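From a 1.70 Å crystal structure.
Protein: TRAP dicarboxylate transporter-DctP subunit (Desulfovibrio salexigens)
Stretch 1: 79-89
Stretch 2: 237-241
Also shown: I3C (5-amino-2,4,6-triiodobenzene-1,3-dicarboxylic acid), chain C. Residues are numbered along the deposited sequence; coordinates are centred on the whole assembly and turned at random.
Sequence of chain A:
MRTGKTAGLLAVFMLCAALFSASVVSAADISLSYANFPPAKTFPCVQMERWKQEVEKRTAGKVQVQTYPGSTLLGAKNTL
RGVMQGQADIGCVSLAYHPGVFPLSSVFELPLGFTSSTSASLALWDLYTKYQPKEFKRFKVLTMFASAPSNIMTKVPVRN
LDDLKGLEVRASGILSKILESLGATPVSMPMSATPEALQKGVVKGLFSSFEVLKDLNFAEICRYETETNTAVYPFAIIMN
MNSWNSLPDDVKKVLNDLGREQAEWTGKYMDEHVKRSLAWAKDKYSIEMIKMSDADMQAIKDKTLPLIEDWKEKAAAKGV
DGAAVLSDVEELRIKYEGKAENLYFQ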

# COMPACT_ATOMS: atom_id res chain seq x y z
N THR A 79 -1.95 -3.68 17.23
CA THR A 79 -0.66 -4.12 16.72
C THR A 79 0.46 -3.21 17.21
O THR A 79 1.49 -3.69 17.67
CB THR A 79 -0.67 -4.21 15.19
OG1 THR A 79 -1.41 -5.37 14.79
CG2 THR A 79 0.75 -4.35 14.65
N LEU A 80 0.28 -1.89 17.13
CA LEU A 80 1.35 -0.98 17.59
C LEU A 80 1.65 -1.15 19.06
O LEU A 80 2.80 -1.36 19.47
CB LEU A 80 0.98 0.48 17.35
CG LEU A 80 1.28 1.02 15.97
CD1 LEU A 80 0.72 2.42 15.85
CD2 LEU A 80 2.78 1.03 15.70
N ARG A 81 0.63 -1.06 19.89
CA ARG A 81 0.86 -1.19 21.31
C ARG A 81 1.29 -2.60 21.66
O ARG A 81 2.16 -2.83 22.52
CB ARG A 81 -0.41 -0.84 22.09
CG ARG A 81 -0.15 -0.61 23.55
CD ARG A 81 0.69 0.65 23.77
NE ARG A 81 1.03 0.76 25.18
CZ ARG A 81 2.21 1.11 25.66
NH1 ARG A 81 3.21 1.42 24.84
NH2 ARG A 81 2.38 1.15 26.97
N GLY A 82 0.68 -3.57 21.00
CA GLY A 82 1.02 -4.96 21.25
C GLY A 82 2.46 -5.32 20.96
O GLY A 82 3.10 -6.06 21.70
N VAL A 83 2.99 -4.82 19.86
CA VAL A 83 4.39 -5.06 19.58
C VAL A 83 5.28 -4.30 20.58
O VAL A 83 6.28 -4.83 21.08
CB VAL A 83 4.73 -4.71 18.12
CG1 VAL A 83 6.23 -4.75 17.90
CG2 VAL A 83 4.04 -5.68 17.17
N MET A 84 4.90 -3.07 20.92
CA MET A 84 5.68 -2.27 21.86
C MET A 84 5.77 -2.97 23.20
O MET A 84 6.80 -2.93 23.88
CB MET A 84 5.03 -0.90 22.05
CG MET A 84 5.13 -0.00 20.84
SD MET A 84 4.28 1.58 21.02
CE MET A 84 5.11 2.05 22.45
N GLN A 85 4.69 -3.64 23.58
CA GLN A 85 4.60 -4.35 24.85
C GLN A 85 5.18 -5.76 24.81
O GLN A 85 5.35 -6.39 25.85
CB GLN A 85 3.15 -4.39 25.34
CG GLN A 85 2.64 -3.02 25.74
CD GLN A 85 1.22 -3.03 26.25
OE1 GLN A 85 0.31 -3.59 25.63
NE2 GLN A 85 1.00 -2.39 27.40
N GLY A 86 5.49 -6.25 23.61
CA GLY A 86 6.05 -7.58 23.45
C GLY A 86 5.02 -8.70 23.38
O GLY A 86 5.38 -9.89 23.43
N GLN A 87 3.74 -8.35 23.26
CA GLN A 87 2.71 -9.36 23.07
C GLN A 87 2.95 -10.14 21.80
O GLN A 87 2.60 -11.33 21.71
CB GLN A 87 1.34 -8.72 22.98
CG GLN A 87 0.76 -8.32 24.28
CD GLN A 87 -0.62 -7.77 24.08
OE1 GLN A 87 -1.51 -8.47 23.59
NE2 GLN A 87 -0.81 -6.50 24.41
N ALA A 88 3.51 -9.46 20.80
CA ALA A 88 4.07 -10.11 19.63
C ALA A 88 5.45 -9.54 19.42
O ALA A 88 5.70 -8.39 19.79
CB ALA A 88 3.23 -9.86 18.38
N ASP A 89 6.35 -10.33 18.85
CA ASP A 89 7.68 -9.82 18.54
C ASP A 89 7.68 -8.89 17.33
O ASP A 89 8.44 -7.93 17.28
CB ASP A 89 8.68 -10.96 18.31
CG ASP A 89 8.85 -11.83 19.56
OD1 ASP A 89 9.42 -11.34 20.56
OD2 ASP A 89 8.40 -13.00 19.54
N ILE A 237 6.71 -3.20 8.63
CA ILE A 237 6.88 -4.37 9.51
C ILE A 237 7.79 -3.95 10.65
O ILE A 237 8.95 -3.56 10.45
CB ILE A 237 7.45 -5.57 8.76
CG1 ILE A 237 6.58 -5.92 7.53
CG2 ILE A 237 7.61 -6.75 9.72
CD1 ILE A 237 5.10 -6.15 7.84
N ILE A 238 7.25 -3.99 11.86
CA ILE A 238 7.95 -3.50 13.05
C ILE A 238 8.27 -4.64 14.00
O ILE A 238 7.50 -5.60 14.10
CB ILE A 238 7.13 -2.39 13.80
CG1 ILE A 238 5.71 -2.86 14.14
CG2 ILE A 238 7.08 -1.10 12.98
CD1 ILE A 238 4.97 -1.96 15.16
N MET A 239 9.39 -4.50 14.71
CA MET A 239 9.80 -5.50 15.68
C MET A 239 10.05 -4.83 17.03
O MET A 239 10.59 -3.73 17.11
CB MET A 239 11.06 -6.20 15.19
CG MET A 239 11.59 -7.24 16.16
SD MET A 239 12.92 -8.23 15.44
CE MET A 239 12.91 -9.63 16.54
N ASN A 240 9.63 -5.52 18.09
CA ASN A 240 9.83 -5.06 19.46
C ASN A 240 11.33 -4.88 19.72
O ASN A 240 12.14 -5.72 19.32
CB ASN A 240 9.26 -6.11 20.41
CG ASN A 240 9.59 -5.82 21.84
OD1 ASN A 240 10.62 -6.25 22.34
ND2 ASN A 240 8.70 -5.10 22.53
N MET A 241 11.70 -3.77 20.35
CA MET A 241 13.11 -3.46 20.54
C MET A 241 13.82 -4.46 21.45
O MET A 241 14.98 -4.81 21.20
CB MET A 241 13.30 -2.04 21.07
CG MET A 241 14.73 -1.62 21.04
SD MET A 241 15.26 -1.31 19.37
CE MET A 241 14.34 0.19 19.05
I3 I3C C . 11.02 4.45 29.35
I2 I3C C . 6.28 4.09 25.57
I1 I3C C . 7.07 -0.03 29.84
O8 I3C C . 9.34 2.28 31.58
O9 I3C C . 10.41 0.89 30.25
C10 I3C C . 5.78 1.54 27.38
N13 I3C C . 8.99 5.23 26.92
C1 I3C C . 8.84 2.37 29.28
C6 I3C C . 9.26 3.52 28.65
C5 I3C C . 8.56 4.05 27.58
C4 I3C C . 7.42 3.39 27.18
C3 I3C C . 7.00 2.24 27.81
C2 I3C C . 7.70 1.72 28.87
C7 I3C C . 9.58 1.81 30.43
O11 I3C C . 5.83 0.61 26.53
O12 I3C C . 4.69 1.89 27.90

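The helix formed by residues 79-85 packs against the strand of stretch 2 with its axis 7.2 Å away at closest approach and the two chain directions 34° apart. Thr79 makes no contact with the strand; its carbonyl accepts the intrahelical hydrogen bond from Val83 N. Leu80 starts the apolar contact: its CA-to-CB bond points away from the strand, yet with chi1 in m and chi2 in t the end of the side chain comes back, placing CD2 3.7 Å from Ile238 CD1. Arg81 points away from the strand and binds the I3C ligand instead, through a nearly linear hydrogen bond from NH2 to O12 (2.6 Å) and a more bent one from NH1 to O11 (3.2 Å).

One turn on from Leu80, Val83 faces the strand. Its CB lies 4.0 Å from Ile238 CD1, so the tip of the isoleucine meets both helix residues, while Val83 CG1 reaches the strand backbone, 3.9 Å from Met239 C. The carbonyl of Val83 is also the anchor for Asn240, whose ND2 donates a 2.8 Å hydrogen bond to Val83 O; the same oxygen accepts from Gly86 N at 3.0 Å. Met84 O is 3.2 Å from Asn240 ND2, but the angle is too poor for a hydrogen bond. The amide thus sits over the C-terminal end of the helix, where carbonyls are no longer all taken up by the next turn.

Gly86 closes the helix in a Schellman motif. Its positive phi (86°) would jam a CB against the preceding carbonyl oxygen, and an ideal CB would also lie 3.8 Å from Asn240 ND2. Beyond this turn, Asp89 contacts the strand through its backbone: its O accepts a 2.8 Å, nearly straight hydrogen bond from Asn240 N and lies 3.2 Å from Met239 CA in a CA-H...O contact.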